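Long-range contacts in LPXTG-motif cell wall anchor domain protein (Mobiluncus mulieris, PDB 5U5O), which probably serves as part of a giant cell-wall-anchored adhesin, this piece joining a T-Q ester bond domain to a DUF5979 domain, with internal covalent cross-links that should stiffen it: residues A[5-10]-A[29-34]; A[17-22]-A[164-169]; A[44-49]-A[95-100]; A[123-128]-A[151-156]. All blocks are in the same frame, centred on the assembly; numbering follows the deposited sequence.

Contact 1 of 4, residues A[5-10]-A[29-34]; sequences VGTYAT and IKDTVR
Thr7 lays its CG2 methyl obliquely across the carboxylate of Asp31, with CG2 3.2 Å from Asp31 OD1. Its first torsion (chi1 57°) sets OG1 between the backbone N and the carbonyl carbon. There OG1 is esterified to the side-chain carbon of Gln160, the cross-link that names the T-Q domain. On the same face Ala9 CB meets Ile29 CG2 at 4.1 Å, a small residue fitting close to the neighbouring strand, while Val5 CG2 crosses Val33 CG1 obliquely at 3.9 Å. The two strands run antiparallel, and Gly6, Tyr8 and Thr10 each exchange a pair of backbone hydrogen bonds with Arg34, Thr32 and Lys30. The straightest, Arg34 N to Gly6 O, is 2.8 Å long at 174°.

The other face is polar. One water donates to Tyr8 O and also bonds the hydroxyls of Thr10, 2.9 Å away at OG1, and Thr32, 2.7 Å away at OG1. Thr10 OG1 also lies alongside the extended Lys30, 3.6 Å from Lys30 CB. Threonine suits both faces, since it is beta-branched for a strand yet carries a reactive or bridging oxygen. Asp31 OD2 lies close to Glu124 OE1; two buried acids so near one another probably share a proton, which is consistent with the acidic pair that accompanies the ester bond in domains of this family.

Contact 2 of 4, residues A[17-22]-A[164-169]; sequences FDVTDG and AEPQFG
Thr20 works across this contact through both of its branches. Its CB stands 4.0 Å from Gln167 N, and from there the CG2 methyl, anti to the carbonyl carbon, rests 3.8 Å from Pro166 CB. The hydroxyl, turned between the backbone N and carbonyl carbon (chi1 54°), accepts a nearly straight bond from Gln167 N to Thr20 OG1, 2.9 Å and 166°. It also donates to the syn lone pair of Asp18 OD1, 2.9 Å away. That oxygen is gripped twice, because Thr20 N meets Asp18 OD1 from above the carboxylate plane, 3.0 Å away, closing an Asx turn.

Where the turn begins, the strands pair in parallel, Phe17 with Ala164 and Asp18 with Glu165. Glu165 N gives its hydrogen to Phe17 O at 2.8 Å, and Val19 N, already in the turn, bonds to Glu165 O. Phe17 spreads one face under Ala164, whose CA makes a CH-pi contact 4.0 Å from the ring centroid. Alanine is small enough for its CA to sit over the ring face while CB touches Val19 CB. The Asp18-Thr20-Gln167 chain of hydrogen bonds thereby ties the turn to strand 150-178, which runs on towards the second domain.

Contact 3 of 4, residues A[44-49]-A[95-100]; sequences YAIAGQ and YETEMD
Met99 makes the tight end of this contact. Its sulfur presses onto the backbone of strand 44-49, with Met99 SD 3.6 Å from Gly48 N. Having no side chain, Gly48 lets the sulfur come directly against the main chain. From there chi3 (54°) bends the terminal methyl back beneath Ile46, so that Met99 CE lies 3.7 Å from Ile46 O and 4.0 Å from Ile46 CG1. The two side chains slide past each other in opposite directions, a fit that the unbranched, flexible methionine can adopt. It pays for this with a first torsion of 32°, well short of staggered, which suggests some strain.

No hydrogen bond joins the segments, because they belong to opposite sheets of the beta sandwich in this Ig-like domain. Their axes approach to 8.5 Å and cross at -43°, so the gap is bridged by side chains, Met99 reaching as far as the opposite backbone. Glu124, of the same sheet as strand 44-49, and Asp31 and Val33, beside strand 95-100, also border Met99.

Toward Thr97 the packing thins to one tip-to-tip touch, Ile46 CD1 against Thr97 CG2 at 3.8 Å. Thr97 holds OG1 anti to the backbone N and CG2 between that N and the carbonyl carbon, which suits a partly exposed site that must show carbon to the core. Val70 of strand 64-71 touches Thr97 too. On the outer side of strand 95-100 the residues are charged: Glu98 points to solvent, with a weak, long ion pair to Lys30, while Glu96 bridges to Arg34.

Contact 4 of 4, residues A[123-128]-A[151-156]; sequences YEQLWA and KHNDPQ
Within the two segments, which run antiparallel, backbone hydrogen bonds join one pair, Glu124 with His152. His152 N reaches Glu124 O at 2.8 Å and 171°, in the plane of the carbonyl; the return bond from Glu124 N to His152 O is longer, 3.1 Å, with its donor above the carbonyl plane.

Aromatic packing takes over beyond His152. The Tyr123 ring lies flat under Asn153, whose CA stands 3.5 Å from the ring centroid and only 9° off its normal, a close CH-pi contact. The same face meets Asp154, with Asp154 N 3.6 Å from Tyr123 CE1, and the phenol tip runs on to Pro155, Tyr123 OH lying 3.5 Å from Pro155 CB. A long flat side chain thus supports three successive residues. Plain aliphatic contact is slight: Gln125 CG crosses Lys151 CG obliquely at 4.0 Å, while the amide of Gln125 bonds onward to Gln49.

Charge enters through Asp154, whose OD2 sits 3.2 Å above the plane of the His152 ring, over its centre; this would probably favour a protonated imidazole. Across the sheet, strand 118-127 is flanked by strand 43-52 on its other edge, where Tyr51 meets Tyr123 edge-to-face. Glu124 and His152 point inward onto Thr7 of strand 4-10, so this pair lies beside the ester cross-link.

Contacts 1, 3 and 4 cluster in the T-Q domain, their centres 8 to 10 Å apart, whereas contact 2 lies more than 20 Å from each, near the centre of the chain. Contacts 1 and 4 are antiparallel pairings within opposing sheets and face one another around the ester bond; contact 3 spans those sheets. Contacts 1 and 3 are buried, contacts 2 and 4 partly exposed. Chemistry follows place: backbone pairing with a bridging water and the ester in contact 1, sulfur and methyl packing in contact 3, a ring laid on backbone in contact 4, Asx-turn hydrogen bonds in contact 2. Strand 150-178 serves contacts 2 and 4, and contacts 3 and 4 are nested within the loop that contact 2 closes.

Contact 1 of 4, residues A[5-10]-A[29-34]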
# COMPACT_ATOMS: atom_id res chain seq x y z
N VAL A 5 -28.34 8.18 4.62
CA VAL A 5 -27.17 8.61 3.85
C VAL A 5 -26.34 7.38 3.53
O VAL A 5 -26.16 6.47 4.32
CB VAL A 5 -26.39 9.74 4.59
CG1 VAL A 5 -25.79 9.29 5.90
CG2 VAL A 5 -25.30 10.33 3.68
N GLY A 6 -25.77 7.41 2.33
CA GLY A 6 -24.81 6.40 1.87
C GLY A 6 -23.72 7.08 1.04
O GLY A 6 -23.83 8.27 0.71
N THR A 7 -22.67 6.34 0.73
CA THR A 7 -21.55 6.90 -0.01
C THR A 7 -20.95 5.85 -0.91
O THR A 7 -21.01 4.65 -0.64
CB THR A 7 -20.47 7.42 0.95
OG1 THR A 7 -20.05 6.34 1.80
CG2 THR A 7 -20.89 8.61 1.76
N TYR A 8 -20.31 6.33 -1.97
CA TYR A 8 -19.47 5.50 -2.84
C TYR A 8 -18.16 6.24 -3.05
O TYR A 8 -18.15 7.37 -3.50
CB TYR A 8 -20.16 5.25 -4.17
CG TYR A 8 -19.35 4.44 -5.15
CD1 TYR A 8 -19.02 3.11 -4.86
CD2 TYR A 8 -18.91 4.98 -6.36
CE1 TYR A 8 -18.28 2.33 -5.75
CE2 TYR A 8 -18.18 4.20 -7.26
CZ TYR A 8 -17.86 2.88 -6.95
OH TYR A 8 -17.13 2.11 -7.83
N ALA A 9 -17.08 5.60 -2.62
CA ALA A 9 -15.75 6.22 -2.67
C ALA A 9 -14.93 5.73 -3.85
O ALA A 9 -14.87 4.53 -4.10
CB ALA A 9 -15.02 5.92 -1.39
N THR A 10 -14.28 6.66 -4.56
CA THR A 10 -13.38 6.31 -5.65
C THR A 10 -12.16 7.22 -5.62
O THR A 10 -12.19 8.28 -4.99
CB THR A 10 -14.05 6.44 -7.03
OG1 THR A 10 -14.60 7.75 -7.16
CG2 THR A 10 -15.15 5.43 -7.20
N ILE A 29 -9.81 11.45 -2.74
CA ILE A 29 -10.92 10.49 -2.69
C ILE A 29 -12.19 11.27 -3.06
O ILE A 29 -12.55 12.25 -2.39
CB ILE A 29 -11.00 9.81 -1.31
CG1 ILE A 29 -9.87 8.80 -1.10
CG2 ILE A 29 -12.32 9.05 -1.18
CD1 ILE A 29 -8.46 9.35 -1.08
N LYS A 30 -12.81 10.89 -4.18
CA LYS A 30 -14.15 11.35 -4.52
C LYS A 30 -15.16 10.58 -3.65
O LYS A 30 -15.29 9.36 -3.74
CB LYS A 30 -14.46 11.10 -5.98
CG LYS A 30 -15.76 11.74 -6.44
CD LYS A 30 -16.09 11.22 -7.82
CE LYS A 30 -17.28 11.93 -8.41
NZ LYS A 30 -17.45 11.56 -9.84
N ASP A 31 -15.88 11.34 -2.83
CA ASP A 31 -16.90 10.81 -1.92
C ASP A 31 -18.26 11.17 -2.51
O ASP A 31 -18.71 12.29 -2.38
CB ASP A 31 -16.64 11.44 -0.58
CG ASP A 31 -17.72 11.15 0.46
OD1 ASP A 31 -18.60 10.24 0.28
OD2 ASP A 31 -17.58 11.84 1.48
N THR A 32 -18.81 10.24 -3.28
CA THR A 32 -20.13 10.43 -3.89
C THR A 32 -21.18 10.10 -2.83
O THR A 32 -21.25 8.98 -2.35
CB THR A 32 -20.31 9.58 -5.14
OG1 THR A 32 -19.32 9.97 -6.10
CG2 THR A 32 -21.65 9.80 -5.79
N VAL A 33 -21.93 11.13 -2.45
CA VAL A 33 -22.90 11.04 -1.35
C VAL A 33 -24.31 10.82 -1.88
O VAL A 33 -24.77 11.49 -2.78
CB VAL A 33 -22.82 12.32 -0.51
CG1 VAL A 33 -23.79 12.21 0.67
CG2 VAL A 33 -21.38 12.59 -0.05
N ARG A 34 -24.96 9.80 -1.31
CA ARG A 34 -26.31 9.38 -1.70
C ARG A 34 -27.26 9.68 -0.53
O ARG A 34 -27.07 9.14 0.56
CB ARG A 34 -26.30 7.90 -2.04
CG ARG A 34 -25.21 7.46 -3.02
CD ARG A 34 -25.66 7.62 -4.46
NE ARG A 34 -26.64 6.58 -4.85
CZ ARG A 34 -27.15 6.44 -6.08
NH1 ARG A 34 -26.76 7.26 -7.05
NH2 ARG A 34 -28.03 5.49 -6.36
O HOH W 1 -17.20 8.23 -6.05

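Contact 2 of 4, residues A[17-22]-A[164-169]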
# COMPACT_ATOMS: atom_id res chain seq x y z
N PHE A 17 -5.43 2.92 -5.48
CA PHE A 17 -4.43 3.81 -6.05
C PHE A 17 -3.05 3.38 -5.57
O PHE A 17 -2.92 2.63 -4.60
CB PHE A 17 -4.69 5.27 -5.71
CG PHE A 17 -4.61 5.59 -4.24
CD1 PHE A 17 -5.71 5.49 -3.42
CD2 PHE A 17 -3.43 6.02 -3.68
CE1 PHE A 17 -5.60 5.81 -2.07
CE2 PHE A 17 -3.31 6.33 -2.35
CZ PHE A 17 -4.41 6.23 -1.53
N ASP A 18 -2.05 3.88 -6.29
CA ASP A 18 -0.65 3.54 -6.05
C ASP A 18 -0.06 4.51 -5.01
O ASP A 18 0.35 5.63 -5.36
CB ASP A 18 0.14 3.59 -7.36
CG ASP A 18 1.64 3.35 -7.17
OD1 ASP A 18 2.10 3.14 -6.03
OD2 ASP A 18 2.37 3.39 -8.19
N VAL A 19 0.06 4.04 -3.78
CA VAL A 19 0.48 4.87 -2.65
C VAL A 19 1.99 5.08 -2.60
O VAL A 19 2.48 5.94 -1.86
CB VAL A 19 -0.04 4.29 -1.30
CG1 VAL A 19 0.76 3.07 -0.84
CG2 VAL A 19 -0.06 5.36 -0.22
N THR A 20 2.74 4.30 -3.38
CA THR A 20 4.18 4.50 -3.51
C THR A 20 4.57 5.28 -4.77
O THR A 20 5.73 5.25 -5.17
CB THR A 20 4.93 3.15 -3.47
OG1 THR A 20 4.41 2.27 -4.47
CG2 THR A 20 4.86 2.52 -2.11
N ASP A 21 3.61 5.98 -5.38
CA ASP A 21 3.88 6.85 -6.53
C ASP A 21 4.59 8.10 -6.03
O ASP A 21 3.98 9.00 -5.46
CB ASP A 21 2.58 7.21 -7.25
CG ASP A 21 2.80 7.96 -8.56
OD1 ASP A 21 3.92 8.38 -8.85
OD2 ASP A 21 1.82 8.11 -9.33
N GLY A 22 5.89 8.18 -6.31
CA GLY A 22 6.69 9.34 -5.94
C GLY A 22 6.31 10.65 -6.61
O GLY A 22 6.63 11.72 -6.09
N ALA A 164 -5.09 1.79 -0.64
CA ALA A 164 -3.81 2.41 -0.97
C ALA A 164 -2.79 1.28 -1.15
O ALA A 164 -2.37 0.67 -0.16
CB ALA A 164 -3.42 3.35 0.16
N GLU A 165 -2.45 1.00 -2.41
CA GLU A 165 -1.66 -0.17 -2.79
C GLU A 165 -0.20 0.21 -3.02
O GLU A 165 0.10 1.02 -3.91
CB GLU A 165 -2.18 -0.79 -4.09
CG GLU A 165 -3.58 -1.36 -3.98
CD GLU A 165 -4.06 -2.02 -5.25
OE1 GLU A 165 -3.54 -1.73 -6.35
OE2 GLU A 165 -5.00 -2.83 -5.15
N PRO A 166 0.73 -0.39 -2.25
CA PRO A 166 2.14 -0.16 -2.59
C PRO A 166 2.57 -1.00 -3.78
O PRO A 166 2.00 -2.05 -4.05
CB PRO A 166 2.87 -0.63 -1.34
CG PRO A 166 1.99 -1.70 -0.80
CD PRO A 166 0.58 -1.28 -1.08
N GLN A 167 3.60 -0.52 -4.49
CA GLN A 167 4.28 -1.33 -5.49
C GLN A 167 5.48 -2.00 -4.82
O GLN A 167 5.84 -1.67 -3.69
CB GLN A 167 4.73 -0.49 -6.69
CG GLN A 167 3.67 0.45 -7.25
CD GLN A 167 2.32 -0.20 -7.44
OE1 GLN A 167 1.30 0.28 -6.91
NE2 GLN A 167 2.28 -1.30 -8.17
N PHE A 168 6.07 -2.96 -5.53
CA PHE A 168 7.16 -3.78 -4.99
C PHE A 168 8.32 -3.87 -5.96
O PHE A 168 8.16 -3.75 -7.18
CB PHE A 168 6.67 -5.19 -4.63
CG PHE A 168 5.59 -5.18 -3.58
CD1 PHE A 168 5.93 -5.18 -2.23
CD2 PHE A 168 4.25 -5.12 -3.93
CE1 PHE A 168 4.97 -5.12 -1.25
CE2 PHE A 168 3.27 -5.08 -2.95
CZ PHE A 168 3.64 -5.08 -1.61
N GLY A 169 9.48 -4.11 -5.39
CA GLY A 169 10.70 -4.39 -6.13
C GLY A 169 11.06 -5.86 -6.09
O GLY A 169 10.26 -6.70 -5.63

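Contact 3 of 4, residues A[44-49]-A[95-100]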
# COMPACT_ATOMS: atom_id res chain seq x y z
N TYR A 44 -29.66 20.63 4.10
CA TYR A 44 -28.98 19.72 5.02
C TYR A 44 -27.50 20.07 5.05
O TYR A 44 -26.96 20.72 4.12
CB TYR A 44 -29.10 18.29 4.51
CG TYR A 44 -30.52 17.80 4.44
CD1 TYR A 44 -31.34 18.11 3.37
CD2 TYR A 44 -31.04 16.96 5.42
CE1 TYR A 44 -32.66 17.67 3.31
CE2 TYR A 44 -32.35 16.50 5.36
CZ TYR A 44 -33.15 16.85 4.30
OH TYR A 44 -34.47 16.44 4.20
N ALA A 45 -26.83 19.67 6.12
CA ALA A 45 -25.36 19.67 6.14
C ALA A 45 -24.90 18.23 6.05
O ALA A 45 -25.47 17.32 6.65
CB ALA A 45 -24.81 20.31 7.41
N ILE A 46 -23.84 18.03 5.28
CA ILE A 46 -23.17 16.74 5.16
C ILE A 46 -21.71 16.85 5.57
O ILE A 46 -21.06 17.89 5.30
CB ILE A 46 -23.33 16.10 3.76
CG1 ILE A 46 -22.92 17.06 2.63
CG2 ILE A 46 -24.78 15.60 3.61
CD1 ILE A 46 -22.85 16.37 1.29
N ALA A 47 -21.18 15.81 6.17
CA ALA A 47 -19.74 15.75 6.51
C ALA A 47 -19.22 14.40 6.18
O ALA A 47 -19.90 13.37 6.39
CB ALA A 47 -19.54 16.02 7.99
N GLY A 48 -18.00 14.38 5.68
CA GLY A 48 -17.28 13.16 5.40
C GLY A 48 -15.91 13.17 6.07
O GLY A 48 -15.29 14.24 6.23
N GLN A 49 -15.43 11.98 6.42
CA GLN A 49 -14.08 11.78 6.94
C GLN A 49 -13.48 10.54 6.34
O GLN A 49 -14.17 9.55 6.10
CB GLN A 49 -14.04 11.65 8.47
CG GLN A 49 -14.79 12.72 9.22
CD GLN A 49 -16.29 12.47 9.31
OE1 GLN A 49 -16.74 11.32 9.49
NE2 GLN A 49 -17.08 13.53 9.17
N TYR A 95 -30.99 11.10 -3.87
CA TYR A 95 -30.42 12.35 -4.38
C TYR A 95 -28.91 12.32 -4.19
O TYR A 95 -28.43 12.04 -3.10
CB TYR A 95 -31.01 13.53 -3.66
CG TYR A 95 -32.51 13.62 -3.79
CD1 TYR A 95 -33.35 12.88 -2.96
CD2 TYR A 95 -33.10 14.41 -4.78
CE1 TYR A 95 -34.73 12.96 -3.10
CE2 TYR A 95 -34.49 14.49 -4.90
CZ TYR A 95 -35.30 13.75 -4.05
OH TYR A 95 -36.66 13.82 -4.19
N GLU A 96 -28.16 12.66 -5.25
CA GLU A 96 -26.71 12.49 -5.25
C GLU A 96 -25.98 13.82 -5.28
O GLU A 96 -26.38 14.74 -5.99
CB GLU A 96 -26.31 11.64 -6.43
CG GLU A 96 -24.84 11.24 -6.43
CD GLU A 96 -24.50 10.33 -7.58
OE1 GLU A 96 -24.66 9.10 -7.45
OE2 GLU A 96 -23.97 10.82 -8.60
N THR A 97 -24.95 13.91 -4.46
CA THR A 97 -24.00 15.03 -4.54
C THR A 97 -22.62 14.45 -4.27
O THR A 97 -22.46 13.23 -4.23
CB THR A 97 -24.39 16.15 -3.57
OG1 THR A 97 -23.54 17.28 -3.79
CG2 THR A 97 -24.31 15.72 -2.12
N GLU A 98 -21.60 15.30 -4.18
CA GLU A 98 -20.25 14.78 -3.92
C GLU A 98 -19.40 15.74 -3.12
O GLU A 98 -19.67 16.94 -3.09
CB GLU A 98 -19.54 14.43 -5.22
CG GLU A 98 -19.31 15.61 -6.14
CD GLU A 98 -18.68 15.19 -7.45
OE1 GLU A 98 -19.40 14.68 -8.32
OE2 GLU A 98 -17.45 15.39 -7.61
N MET A 99 -18.37 15.19 -2.48
CA MET A 99 -17.35 15.98 -1.80
C MET A 99 -16.00 15.31 -2.01
O MET A 99 -15.93 14.12 -2.28
CB MET A 99 -17.63 16.18 -0.31
CG MET A 99 -18.36 15.02 0.39
SD MET A 99 -18.32 15.12 2.20
CE MET A 99 -18.97 16.77 2.47
N ASP A 100 -14.93 16.11 -1.93
CA ASP A 100 -13.57 15.59 -2.05
C ASP A 100 -12.91 15.45 -0.70
O ASP A 100 -13.06 16.31 0.17
CB ASP A 100 -12.73 16.55 -2.89
CG ASP A 100 -13.05 16.50 -4.37
OD1 ASP A 100 -13.69 15.55 -4.87
OD2 ASP A 100 -12.53 17.41 -5.08

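Contact 4 of 4, residues A[123-128]-A[151-156]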
# COMPACT_ATOMS: atom_id res chain seq x y z
N TYR A 123 -16.42 7.72 6.12
CA TYR A 123 -17.59 7.84 7.00
C TYR A 123 -18.32 9.10 6.58
O TYR A 123 -17.70 10.06 6.10
CB TYR A 123 -17.10 7.97 8.44
CG TYR A 123 -16.79 6.66 9.16
CD1 TYR A 123 -16.46 5.49 8.47
CD2 TYR A 123 -16.86 6.60 10.55
CE1 TYR A 123 -16.20 4.30 9.15
CE2 TYR A 123 -16.60 5.42 11.24
CZ TYR A 123 -16.27 4.28 10.53
OH TYR A 123 -16.02 3.12 11.23
N GLU A 124 -19.65 9.12 6.76
CA GLU A 124 -20.48 10.27 6.35
C GLU A 124 -21.59 10.49 7.36
O GLU A 124 -22.14 9.52 7.94
CB GLU A 124 -21.11 10.05 4.98
CG GLU A 124 -21.64 11.32 4.31
CD GLU A 124 -20.53 12.14 3.64
OE1 GLU A 124 -19.41 11.62 3.45
OE2 GLU A 124 -20.79 13.32 3.35
N GLN A 125 -21.92 11.75 7.61
CA GLN A 125 -23.09 12.08 8.43
C GLN A 125 -23.94 13.11 7.72
O GLN A 125 -23.44 13.99 6.97
CB GLN A 125 -22.68 12.59 9.82
CG GLN A 125 -21.71 11.67 10.56
CD GLN A 125 -20.26 11.88 10.10
OE1 GLN A 125 -19.82 13.01 9.94
NE2 GLN A 125 -19.53 10.79 9.87
N LEU A 126 -25.25 13.02 8.01
CA LEU A 126 -26.26 13.91 7.45
C LEU A 126 -26.96 14.63 8.59
O LEU A 126 -27.50 13.96 9.48
CB LEU A 126 -27.28 13.09 6.66
CG LEU A 126 -28.49 13.82 6.06
CD1 LEU A 126 -28.05 14.80 4.99
CD2 LEU A 126 -29.53 12.83 5.54
N TRP A 127 -27.05 15.96 8.51
CA TRP A 127 -27.62 16.81 9.55
C TRP A 127 -28.83 17.53 8.96
O TRP A 127 -28.74 18.16 7.89
CB TRP A 127 -26.60 17.84 10.05
CG TRP A 127 -25.40 17.29 10.76
CD1 TRP A 127 -24.30 16.71 10.17
CD2 TRP A 127 -25.14 17.31 12.16
NE1 TRP A 127 -23.40 16.36 11.13
CE2 TRP A 127 -23.87 16.72 12.36
CE3 TRP A 127 -25.85 17.78 13.28
CZ2 TRP A 127 -23.31 16.57 13.63
CZ3 TRP A 127 -25.29 17.63 14.53
CH2 TRP A 127 -24.02 17.02 14.70
N ALA A 128 -29.97 17.44 9.64
CA ALA A 128 -31.17 18.15 9.18
C ALA A 128 -31.05 19.66 9.38
O ALA A 128 -30.31 20.14 10.23
CB ALA A 128 -32.42 17.65 9.90
N LYS A 151 -26.28 8.52 9.74
CA LYS A 151 -24.84 8.31 9.59
C LYS A 151 -24.60 7.08 8.75
O LYS A 151 -25.42 6.16 8.70
CB LYS A 151 -24.19 8.05 10.95
CG LYS A 151 -24.42 9.12 12.01
CD LYS A 151 -23.75 8.77 13.33
CE LYS A 151 -24.31 7.50 13.96
NZ LYS A 151 -23.87 7.31 15.37
N HIS A 152 -23.42 7.07 8.13
CA HIS A 152 -22.88 5.91 7.45
C HIS A 152 -21.44 5.76 7.94
O HIS A 152 -20.47 6.16 7.26
CB HIS A 152 -22.98 6.06 5.94
CG HIS A 152 -22.73 4.80 5.18
ND1 HIS A 152 -21.47 4.26 5.04
CD2 HIS A 152 -23.56 4.01 4.46
CE1 HIS A 152 -21.54 3.18 4.30
NE2 HIS A 152 -22.80 3.00 3.93
N ASN A 153 -21.33 5.29 9.17
CA ASN A 153 -20.05 5.09 9.86
C ASN A 153 -19.77 3.59 9.91
O ASN A 153 -19.84 2.95 10.98
CB ASN A 153 -20.08 5.74 11.24
CG ASN A 153 -20.18 7.27 11.21
OD1 ASN A 153 -20.26 7.91 10.15
ND2 ASN A 153 -20.18 7.86 12.39
N ASP A 154 -19.53 3.02 8.73
CA ASP A 154 -19.54 1.55 8.53
C ASP A 154 -18.12 1.11 8.11
O ASP A 154 -17.73 1.27 6.94
CB ASP A 154 -20.57 1.17 7.44
CG ASP A 154 -22.02 1.49 7.84
OD1 ASP A 154 -22.34 1.54 9.05
OD2 ASP A 154 -22.86 1.69 6.92
N PRO A 155 -17.32 0.56 9.07
CA PRO A 155 -15.91 0.28 8.77
C PRO A 155 -15.69 -0.84 7.75
O PRO A 155 -14.66 -0.85 7.11
CB PRO A 155 -15.32 -0.09 10.13
CG PRO A 155 -16.47 -0.68 10.87
CD PRO A 155 -17.68 0.09 10.42
N GLN A 156 -16.66 -1.75 7.61
CA GLN A 156 -16.61 -2.84 6.62
C GLN A 156 -17.25 -2.50 5.29
O GLN A 156 -17.38 -3.39 4.43
CB GLN A 156 -17.28 -4.10 7.16
CG GLN A 156 -16.77 -4.53 8.52
CD GLN A 156 -17.13 -5.96 8.90
OE1 GLN A 156 -16.37 -6.60 9.63
NE2 GLN A 156 -18.28 -6.46 8.44